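Side-chain contacts in HcgB (Methanococcus maripaludis, PDB 5D5P), which probably transfers a guanylyl group to the pyridinol precursor during biosynthesis of the [Fe]-hydrogenase (FeGP) cofactor: residues N5-K8 / S9-E13; D22-E25 / E26-I30; D76-R79 / M80-L83; D139-V142 / E143-I147. One frame throughout, in Å; residues are numbered along the deposited sequence.

Interaction 1 of 4, residues N5-K8 / S9-E13; sequences NTIK and SAYEE
Regular alpha-helical backbone carries residues 5-8 straight into 9-13, with i to i+4 hydrogen bonds from Ser9 N to Asn5 O (3.0 Å), Ala10 N to Thr6 O, Tyr11 N to Ile7 O (2.8 Å) and Glu12 N to Lys8 O. The same spacing pairs Ile7 with Tyr11, whose side chains run side by side in the same direction. Ile7 CG2 sits over the centre of the phenol ring, 3.7 Å from the Tyr11 centroid and only 13° off the ring normal, which defines a CH-pi contact. The methyl reaches that face because CG2 stands anti to the Ile7 backbone N (CG1 at chi1 -68°). All this lies on helix 3-15, which contributes to the dimer: Ile7 and Ala10 pack on Pro107 of the second subunit and Tyr11 on its Asp76, while Thr6 and Ala10 face Glu26 of helix 24-35. On the exposed flank, Lys8 and Glu12 form an i to i+4 salt bridge, NZ to OE2 at 2.8 Å, using the syn lone pair of OE2. The lysine chain is extended as far as CE and then bends (chi4 -72°), bringing NZ back to the carboxylate; Lys8 CG lies 3.3 Å from the same Glu12 OE2.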
loop_
_atom_site.group_PDB
_atom_site.type_symbol
_atom_site.label_atom_id
_atom_site.label_comp_id
_atom_site.label_asym_id
_atom_site.label_seq_id
_atom_site.Cartn_x
_atom_site.Cartn_y
_atom_site.Cartn_z
ATOM N N ASN A 5 -0.723 -3.398 -22.711
ATOM C CA ASN A 5 -1.771 -2.841 -23.534
ATOM C C ASN A 5 -2.743 -2.029 -22.722
ATOM O O ASN A 5 -3.113 -0.921 -23.116
ATOM C CB ASN A 5 -2.504 -3.951 -24.264
ATOM C CG ASN A 5 -1.658 -4.598 -25.320
ATOM O OD1 ASN A 5 -0.794 -3.962 -25.927
ATOM N ND2 ASN A 5 -1.907 -5.876 -25.557
ATOM N N THR A 6 -3.176 -2.593 -21.590
ATOM C CA THR A 6 -4.138 -1.898 -20.741
ATOM C C THR A 6 -3.479 -0.655 -20.180
ATOM O O THR A 6 -4.121 0.386 -20.073
ATOM C CB THR A 6 -4.698 -2.786 -19.605
ATOM O OG1 THR A 6 -3.646 -3.173 -18.714
ATOM C CG2 THR A 6 -5.392 -4.026 -20.186
ATOM N N ILE A 7 -2.185 -0.747 -19.859
ATOM C CA ILE A 7 -1.463 0.407 -19.351
ATOM C C ILE A 7 -1.328 1.498 -20.410
ATOM O O ILE A 7 -1.614 2.661 -20.139
ATOM C CB ILE A 7 -0.063 0.013 -18.825
ATOM C CG1 ILE A 7 -0.218 -0.836 -17.567
ATOM C CG2 ILE A 7 0.758 1.240 -18.572
ATOM C CD1 ILE A 7 1.075 -1.470 -17.092
ATOM N N LYS A 8 -0.922 1.124 -21.620
ATOM C CA LYS A 8 -0.757 2.101 -22.679
ATOM C C LYS A 8 -2.101 2.810 -22.936
ATOM O O LYS A 8 -2.162 4.025 -23.011
ATOM C CB LYS A 8 -0.233 1.416 -23.949
ATOM C CG LYS A 8 0.144 2.340 -25.098
ATOM C CD LYS A 8 0.631 1.510 -26.277
ATOM C CE LYS A 8 1.020 2.359 -27.496
ATOM N NZ LYS A 8 -0.144 2.966 -28.214
ATOM N N SER A 9 -3.193 2.056 -23.001
ATOM C CA SER A 9 -4.491 2.667 -23.271
ATOM C C SER A 9 -4.940 3.581 -22.129
ATOM O O SER A 9 -5.504 4.649 -22.372
ATOM C CB SER A 9 -5.553 1.604 -23.524
ATOM O OG SER A 9 -6.816 2.223 -23.683
ATOM N N ALA A 10 -4.691 3.166 -20.890
ATOM C CA ALA A 10 -5.078 3.968 -19.746
ATOM C C ALA A 10 -4.259 5.249 -19.690
ATOM O O ALA A 10 -4.770 6.295 -19.309
ATOM C CB ALA A 10 -4.910 3.185 -18.455
ATOM N N TYR A 11 -2.974 5.147 -20.015
ATOM C CA TYR A 11 -2.107 6.321 -19.969
ATOM C C TYR A 11 -2.578 7.365 -20.967
ATOM O O TYR A 11 -2.650 8.562 -20.662
ATOM C CB TYR A 11 -0.652 5.945 -20.245
ATOM C CG TYR A 11 0.054 5.362 -19.030
ATOM C CD1 TYR A 11 -0.659 5.019 -17.894
ATOM C CD2 TYR A 11 1.434 5.189 -19.025
ATOM C CE1 TYR A 11 -0.024 4.492 -16.769
ATOM C CE2 TYR A 11 2.094 4.669 -17.911
ATOM C CZ TYR A 11 1.369 4.332 -16.787
ATOM O OH TYR A 11 2.017 3.816 -15.686
ATOM N N GLU A 12 -2.935 6.894 -22.153
ATOM C CA GLU A 12 -3.386 7.783 -23.212
ATOM C C GLU A 12 -4.688 8.494 -22.850
ATOM O O GLU A 12 -4.889 9.671 -23.181
ATOM C CB GLU A 12 -3.529 6.987 -24.501
ATOM C CG GLU A 12 -2.203 6.669 -25.155
ATOM C CD GLU A 12 -2.288 5.496 -26.116
ATOM O OE1 GLU A 12 -3.412 5.088 -26.476
ATOM O OE2 GLU A 12 -1.226 4.985 -26.524
ATOM N N GLU A 13 -5.578 7.782 -22.173
ATOM C CA GLU A 13 -6.842 8.376 -21.755
ATOM C C GLU A 13 -6.749 9.302 -20.521
ATOM O O GLU A 13 -7.550 10.235 -20.419
ATOM C CB GLU A 13 -7.896 7.283 -21.565
ATOM C CG GLU A 13 -8.085 6.464 -22.842
ATOM C CD GLU A 13 -8.501 7.332 -24.037
ATOM O OE1 GLU A 13 -9.600 7.928 -24.002
ATOM O OE2 GLU A 13 -7.724 7.429 -25.016
#

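Interaction 2 of 4, residues D22-E25 / E26-I30; sequences DKIE and EIDAI
The chain turns from loop into helix at Lys23, the N-cap of helix 24-35, and the first backbone bonds are uneven: Glu26 N meets Lys23 O at 3.1 Å, Ile27 N reaches the same Lys23 O only weakly at 3.5 Å, and by Asp28 N to Ile24 O (2.9 Å) the helix is regular. Glu26 carries the side-chain contact. Its CG is anti to the carbonyl carbon (chi1 -68°), and the chain then runs extended back toward the loop, bringing OE1 to 3.1 Å from Lys23 N. The N-H points fairly directly at the oxygen (153°), although it arrives from above the carboxylate plane, 65° out of it. The same OE1 lies 3.5 Å from Asp22 CA, and the Lys23 and Glu26 side chains pass each other at a slant, with CB of Lys23 4.1 Å from Glu26 CD. Glu26 is buried, and its OE2 is taken by a salt bridge to Arg19; this positive charge probably eases the approach of Asp22 OD1 to Glu26 OE1 (4.5 Å). Asp22, itself poorly ordered, sends OD2 to Ser130 of the second subunit. One turn on, the Asp28 carboxylate lies beside Ile24 CG1. Further along, Ala29 packs on Ile3 of helix 3-15, and Ile27 and Ile30 touch Gly108 of the second subunit. The return of a glutamate at position N3 to the backbone N-H of the N-cap residue is one half of a capping box; the reciprocal side-chain half is absent, since Lys23 has no acceptor side chain, and Glu26 N instead bonds to Lys23 O.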
loop_
_atom_site.group_PDB
_atom_site.type_symbol
_atom_site.label_atom_id
_atom_site.label_comp_id
_atom_site.label_asym_id
_atom_site.label_seq_id
_atom_site.Cartn_x
_atom_site.Cartn_y
_atom_site.Cartn_z
ATOM N N ASP A 22 -12.140 2.501 -13.572
ATOM C CA ASP A 22 -11.469 1.338 -14.132
ATOM C C ASP A 22 -12.325 0.613 -15.158
ATOM O O ASP A 22 -13.528 0.877 -15.296
ATOM C CB ASP A 22 -11.042 0.383 -13.018
ATOM C CG ASP A 22 -10.315 1.096 -11.893
ATOM O OD1 ASP A 22 -9.954 2.282 -12.078
ATOM O OD2 ASP A 22 -10.083 0.466 -10.839
ATOM N N LYS A 23 -11.688 -0.306 -15.874
ATOM C CA LYS A 23 -12.355 -1.054 -16.915
ATOM C C LYS A 23 -12.237 -2.537 -16.640
ATOM O O LYS A 23 -11.279 -2.977 -16.005
ATOM C CB LYS A 23 -11.791 -0.720 -18.295
ATOM C CG LYS A 23 -11.892 0.739 -18.669
ATOM C CD LYS A 23 -11.977 0.868 -20.178
ATOM C CE LYS A 23 -10.776 1.582 -20.740
ATOM N NZ LYS A 23 -11.004 3.059 -20.787
ATOM N N ILE A 24 -13.222 -3.305 -17.095
ATOM C CA ILE A 24 -13.165 -4.737 -16.876
ATOM C C ILE A 24 -11.933 -5.344 -17.569
ATOM O O ILE A 24 -11.343 -6.290 -17.057
ATOM C CB ILE A 24 -14.474 -5.432 -17.345
ATOM C CG1 ILE A 24 -14.457 -6.912 -16.954
ATOM C CG2 ILE A 24 -14.709 -5.225 -18.831
ATOM C CD1 ILE A 24 -15.823 -7.532 -16.937
ATOM N N GLU A 25 -11.515 -4.767 -18.700
ATOM C CA GLU A 25 -10.313 -5.236 -19.396
ATOM C C GLU A 25 -9.060 -5.185 -18.523
ATOM O O GLU A 25 -8.190 -6.061 -18.620
ATOM C CB GLU A 25 -10.057 -4.421 -20.669
ATOM C CG GLU A 25 -11.087 -4.649 -21.757
ATOM C CD GLU A 25 -12.234 -3.643 -21.746
ATOM O OE1 GLU A 25 -12.566 -3.093 -20.672
ATOM O OE2 GLU A 25 -12.838 -3.441 -22.821
ATOM N N GLU A 26 -8.973 -4.170 -17.665
ATOM C CA GLU A 26 -7.792 -3.994 -16.831
ATOM C C GLU A 26 -7.754 -5.073 -15.761
ATOM O O GLU A 26 -6.706 -5.647 -15.467
ATOM C CB GLU A 26 -7.777 -2.584 -16.217
ATOM C CG GLU A 26 -7.568 -1.490 -17.276
ATOM C CD GLU A 26 -8.031 -0.100 -16.839
ATOM O OE1 GLU A 26 -8.619 0.034 -15.747
ATOM O OE2 GLU A 26 -7.840 0.867 -17.617
ATOM N N ILE A 27 -8.919 -5.382 -15.211
ATOM C CA ILE A 27 -9.025 -6.461 -14.238
ATOM C C ILE A 27 -8.716 -7.819 -14.884
ATOM O O ILE A 27 -7.968 -8.628 -14.330
ATOM C CB ILE A 27 -10.436 -6.479 -13.614
ATOM C CG1 ILE A 27 -10.578 -5.278 -12.681
ATOM C CG2 ILE A 27 -10.679 -7.790 -12.853
ATOM C CD1 ILE A 27 -9.647 -5.370 -11.514
ATOM N N ASP A 28 -9.288 -8.043 -16.060
ATOM C CA ASP A 28 -9.063 -9.272 -16.797
ATOM C C ASP A 28 -7.573 -9.462 -17.068
ATOM O O ASP A 28 -7.054 -10.563 -16.959
ATOM C CB ASP A 28 -9.857 -9.272 -18.113
ATOM C CG ASP A 28 -11.345 -9.595 -17.908
ATOM O OD1 ASP A 28 -11.716 -10.070 -16.806
ATOM O OD2 ASP A 28 -12.139 -9.405 -18.866
ATOM N N ALA A 29 -6.876 -8.388 -17.418
ATOM C CA ALA A 29 -5.436 -8.476 -17.689
ATOM C C ALA A 29 -4.632 -8.838 -16.439
ATOM O O ALA A 29 -3.688 -9.609 -16.501
ATOM C CB ALA A 29 -4.937 -7.184 -18.280
ATOM N N ILE A 30 -4.995 -8.249 -15.305
ATOM C CA ILE A 30 -4.343 -8.580 -14.037
ATOM C C ILE A 30 -4.578 -10.065 -13.685
ATOM O O ILE A 30 -3.651 -10.792 -13.281
ATOM C CB ILE A 30 -4.859 -7.664 -12.904
ATOM C CG1 ILE A 30 -4.294 -6.245 -13.074
ATOM C CG2 ILE A 30 -4.437 -8.229 -11.527
ATOM C CD1 ILE A 30 -4.960 -5.180 -12.163
#

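Interaction 3 of 4, residues D76-R79 / M80-L83; sequences DLTR and MPAL
Van der Waals contacts around the Pro81 ring account for most of the meeting between 76-79 and 80-83. Asp76 OD1 touches Pro81 CB at 3.5 Å, the two side chains crossing at about a right angle; the end of the aspartate comes toward the proline although its CB starts out pointing away. The next ring atom, Pro81 CG, rests 3.5 Å from Thr78 O, and CD lies 3.6 Å from Arg79 O, so the ring is bordered by a carboxylate oxygen and two backbone carbonyls of the preceding loop. Beside it, Met80 CG is anti to its own carbonyl carbon (chi1 -72°), which sets it next to the Arg79 carbonyl. Thr78 and Arg79 bond to partners beyond the two segments. Thr78 OG1 sits between its own backbone N and carbonyl carbon (chi1 72°), which places it 3.5 Å from Met80 N and 3.6 Å from Met80 C, but its hydrogen bonds go to Ala75 O and Asn84 ND2. This is the entrance to helix 81-92, with Met80 at the N-cap and Pro81 at N1, a position that proline suits because its missing N-H is not needed by the helix. The Asp76 carbonyl is bonded by Arg103 NH2, tying the loop to strand 97-103. A hydrogen bond and packing carry the loop into the dimer interface: the extended Arg79 side chain gives an NH2 hydrogen bond to Lys119 O of the second subunit, Met80 packs on Ile122 of that subunit, and Asp76 on its Ser14.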
loop_
_atom_site.group_PDB
_atom_site.type_symbol
_atom_site.label_atom_id
_atom_site.label_comp_id
_atom_site.label_asym_id
_atom_site.label_seq_id
_atom_site.Cartn_x
_atom_site.Cartn_y
_atom_site.Cartn_z
ATOM N N ASP A 76 14.477 -3.018 5.037
ATOM C CA ASP A 76 13.888 -2.364 6.195
ATOM C C ASP A 76 14.554 -1.019 6.470
ATOM O O ASP A 76 14.161 -0.315 7.391
ATOM C CB ASP A 76 13.991 -3.287 7.412
ATOM C CG ASP A 76 12.917 -4.393 7.381
ATOM O OD1 ASP A 76 11.989 -4.306 6.557
ATOM O OD2 ASP A 76 13.033 -5.382 8.120
ATOM N N LEU A 77 15.580 -0.673 5.695
ATOM C CA LEU A 77 16.160 0.659 5.833
ATOM C C LEU A 77 15.735 1.520 4.642
ATOM O O LEU A 77 16.434 2.464 4.275
ATOM C CB LEU A 77 17.688 0.604 5.931
ATOM C CG LEU A 77 18.200 0.139 7.309
ATOM C CD1 LEU A 77 18.221 -1.380 7.333
ATOM C CD2 LEU A 77 19.562 0.720 7.630
ATOM N N THR A 78 14.585 1.211 4.057
ATOM C CA THR A 78 14.034 2.016 2.960
ATOM C C THR A 78 12.642 2.527 3.325
ATOM O O THR A 78 12.022 2.076 4.312
ATOM C CB THR A 78 13.908 1.253 1.615
ATOM O OG1 THR A 78 12.849 0.301 1.703
ATOM C CG2 THR A 78 15.205 0.553 1.223
ATOM N N ARG A 79 12.149 3.461 2.529
ATOM C CA ARG A 79 10.867 4.082 2.812
ATOM C C ARG A 79 9.711 3.106 2.669
ATOM O O ARG A 79 8.709 3.198 3.413
ATOM C CB ARG A 79 10.657 5.292 1.893
ATOM C CG ARG A 79 11.530 6.437 2.320
ATOM C CD ARG A 79 10.991 7.767 1.825
ATOM N NE ARG A 79 11.545 8.906 2.547
ATOM C CZ ARG A 79 11.154 10.154 2.331
ATOM N NH1 ARG A 79 10.187 10.380 1.439
ATOM N NH2 ARG A 79 11.686 11.158 3.015
ATOM N N MET A 80 9.850 2.148 1.755
ATOM C CA MET A 80 8.777 1.189 1.512
ATOM C C MET A 80 9.323 -0.237 1.493
ATOM O O MET A 80 9.618 -0.791 0.415
ATOM C CB MET A 80 8.054 1.550 0.206
ATOM C CG MET A 80 7.227 2.803 0.390
ATOM S SD MET A 80 6.263 3.107 -1.077
ATOM C CE MET A 80 7.663 3.615 -2.023
ATOM N N PRO A 81 9.500 -0.824 2.692
ATOM C CA PRO A 81 10.218 -2.095 2.736
ATOM C C PRO A 81 9.534 -3.200 1.923
ATOM O O PRO A 81 10.251 -3.856 1.153
ATOM C CB PRO A 81 10.263 -2.413 4.231
ATOM C CG PRO A 81 10.355 -0.992 4.860
ATOM C CD PRO A 81 9.329 -0.252 4.044
ATOM N N ALA A 82 8.213 -3.393 2.058
ATOM C CA ALA A 82 7.557 -4.447 1.270
ATOM C C ALA A 82 7.887 -4.300 -0.216
ATOM O O ALA A 82 8.245 -5.273 -0.880
ATOM C CB ALA A 82 6.022 -4.399 1.470
ATOM N N LEU A 83 7.795 -3.078 -0.725
ATOM C CA LEU A 83 8.034 -2.843 -2.137
ATOM C C LEU A 83 9.476 -3.200 -2.500
ATOM O O LEU A 83 9.738 -3.887 -3.492
ATOM C CB LEU A 83 7.742 -1.388 -2.503
ATOM C CG LEU A 83 8.138 -1.019 -3.938
ATOM C CD1 LEU A 83 7.204 -1.654 -4.973
ATOM C CD2 LEU A 83 8.184 0.496 -4.116
#

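Interaction 4 of 4, residues D139-V142 / E143-I147; sequences DKTV and ELELI
Thr141 and Glu145, one helical turn apart, cross obliquely with methyl against carboxylate: Thr141 CG2 lies 3.5 Å from Glu145 OE2 and 4.1 Å from Glu145 CD. The methyl faces down the helix because it stands anti to the threonine backbone N, which leaves OG1 beside that N (chi1 -61°) and directed toward the start of the helix, where it bonds Asn136 ND2. Glu145 answers by leaning back toward the preceding turn. With chi1 at -75°, its CG lies beside the backbone N, anti to the carbonyl carbon, and passes 3.3 Å from Thr141 O, the same carbonyl that accepts Glu145 N at 3.0 Å; beyond CG the chain is extended. The other oxygen, OE1, comes 3.9 Å from Val142 CA. The Val142 and Leu146 side chains turn instead toward helix 47-57, where they pack on Val53 and Ile56, and their backbones are linked by Leu146 N to Val142 O. On the outer flank Lys140 and Glu143 carry opposite charges, yet Lys140 NZ and Glu143 OE1 stay 6.7 Å apart, too far for a salt bridge; the closest side-chain approach is Lys140 CG to Glu143 OE1, 4.4 Å. Glu145 is buried, and both its carboxylate oxygens have partners on the sheet: OE1 in a salt bridge with Arg101 NE, OE2 in a hydrogen bond with Ser128 OG. Two anchors on separate oxygens would fix the carboxylate's rotation, leaving the Thr141 methyl to lie against an already held group and joining helix 138-151 to strands 97-103 and 122-128.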
loop_
_atom_site.group_PDB
_atom_site.type_symbol
_atom_site.label_atom_id
_atom_site.label_comp_id
_atom_site.label_asym_id
_atom_site.label_seq_id
_atom_site.Cartn_x
_atom_site.Cartn_y
_atom_site.Cartn_z
ATOM N N ASP A 139 0.412 -16.629 10.655
ATOM C CA ASP A 139 -0.016 -17.394 9.483
ATOM C C ASP A 139 -1.409 -17.002 9.055
ATOM O O ASP A 139 -1.704 -16.912 7.857
ATOM C CB ASP A 139 -0.042 -18.898 9.761
ATOM C CG ASP A 139 1.325 -19.482 9.904
ATOM O OD1 ASP A 139 2.289 -18.771 9.539
ATOM O OD2 ASP A 139 1.429 -20.651 10.357
ATOM N N LYS A 140 -2.243 -16.678 10.030
ATOM C CA LYS A 140 -3.595 -16.260 9.710
ATOM C C LYS A 140 -3.552 -14.851 9.147
ATOM O O LYS A 140 -4.324 -14.516 8.257
ATOM C CB LYS A 140 -4.490 -16.332 10.944
ATOM C CG LYS A 140 -5.120 -17.722 11.131
ATOM C CD LYS A 140 -6.225 -17.722 12.163
ATOM C CE LYS A 140 -6.962 -19.055 12.179
ATOM N NZ LYS A 140 -8.135 -19.045 13.098
ATOM N N THR A 141 -2.603 -14.048 9.608
ATOM C CA THR A 141 -2.429 -12.703 9.052
ATOM C C THR A 141 -1.983 -12.735 7.574
ATOM O O THR A 141 -2.572 -12.058 6.727
ATOM C CB THR A 141 -1.433 -11.889 9.885
ATOM O OG1 THR A 141 -1.934 -11.755 11.227
ATOM C CG2 THR A 141 -1.213 -10.502 9.261
ATOM N N VAL A 142 -0.971 -13.541 7.260
ATOM C CA VAL A 142 -0.492 -13.621 5.877
ATOM C C VAL A 142 -1.594 -14.199 4.965
ATOM O O VAL A 142 -1.827 -13.694 3.875
ATOM C CB VAL A 142 0.800 -14.463 5.801
ATOM C CG1 VAL A 142 1.244 -14.665 4.361
ATOM C CG2 VAL A 142 1.902 -13.765 6.591
ATOM N N GLU A 143 -2.289 -15.232 5.439
ATOM C CA GLU A 143 -3.402 -15.820 4.701
ATOM C C GLU A 143 -4.454 -14.772 4.332
ATOM O O GLU A 143 -4.822 -14.650 3.163
ATOM C CB GLU A 143 -4.057 -16.936 5.517
ATOM C CG GLU A 143 -5.230 -17.580 4.818
ATOM C CD GLU A 143 -5.866 -18.688 5.650
ATOM O OE1 GLU A 143 -5.706 -18.688 6.890
ATOM O OE2 GLU A 143 -6.499 -19.576 5.053
ATOM N N LEU A 144 -4.920 -13.999 5.313
ATOM C CA LEU A 144 -5.927 -12.975 5.056
ATOM C C LEU A 144 -5.397 -11.914 4.079
ATOM O O LEU A 144 -6.150 -11.434 3.219
ATOM C CB LEU A 144 -6.365 -12.303 6.353
ATOM C CG LEU A 144 -7.386 -11.182 6.199
ATOM C CD1 LEU A 144 -8.646 -11.772 5.570
ATOM C CD2 LEU A 144 -7.695 -10.528 7.539
ATOM N N GLU A 145 -4.128 -11.534 4.222
ATOM C CA GLU A 145 -3.546 -10.514 3.337
ATOM C C GLU A 145 -3.648 -11.010 1.906
ATOM O O GLU A 145 -4.045 -10.263 1.006
ATOM C CB GLU A 145 -2.069 -10.214 3.672
ATOM C CG GLU A 145 -1.860 -9.376 4.934
ATOM C CD GLU A 145 -0.408 -9.355 5.386
ATOM O OE1 GLU A 145 0.439 -9.998 4.710
ATOM O OE2 GLU A 145 -0.116 -8.706 6.422
ATOM N N LEU A 146 -3.297 -12.278 1.709
ATOM C CA LEU A 146 -3.187 -12.778 0.332
ATOM C C LEU A 146 -4.557 -12.991 -0.281
ATOM O O LEU A 146 -4.799 -12.619 -1.442
ATOM C CB LEU A 146 -2.361 -14.058 0.289
ATOM C CG LEU A 146 -2.173 -14.682 -1.096
ATOM C CD1 LEU A 146 -1.616 -13.653 -2.055
ATOM C CD2 LEU A 146 -1.197 -15.864 -0.983
ATOM N N ILE A 147 -5.455 -13.578 0.497
ATOM C CA ILE A 147 -6.823 -13.806 0.036
ATOM C C ILE A 147 -7.485 -12.456 -0.282
ATOM O O ILE A 147 -8.192 -12.317 -1.294
ATOM C CB ILE A 147 -7.649 -14.584 1.065
ATOM C CG1 ILE A 147 -7.148 -16.031 1.122
ATOM C CG2 ILE A 147 -9.114 -14.574 0.691
ATOM C CD1 ILE A 147 -7.867 -16.880 2.126
#

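Overall arrangement
Interactions 1 and 2 form one unit: helices 3-15 and 24-35 follow each other and touch, with Thr6 CG2 3.7 Å from Ala29 CB and Ala10 CB 3.8 Å from Glu26 OE2, their centres about 11 Å apart. Interaction 3 is separate, its centre about 28 Å from each of the first two, but all three meet the second subunit, and Tyr11 of interaction 1 packs on Asp76 of the partner chain, linking sites remote within one chain. Interaction 4, on helix 138-151, touches no other subunit; its nearest atoms lie about 9 Å from interaction 3, and its centre is about 32 Å from interaction 1, across the chain's centre.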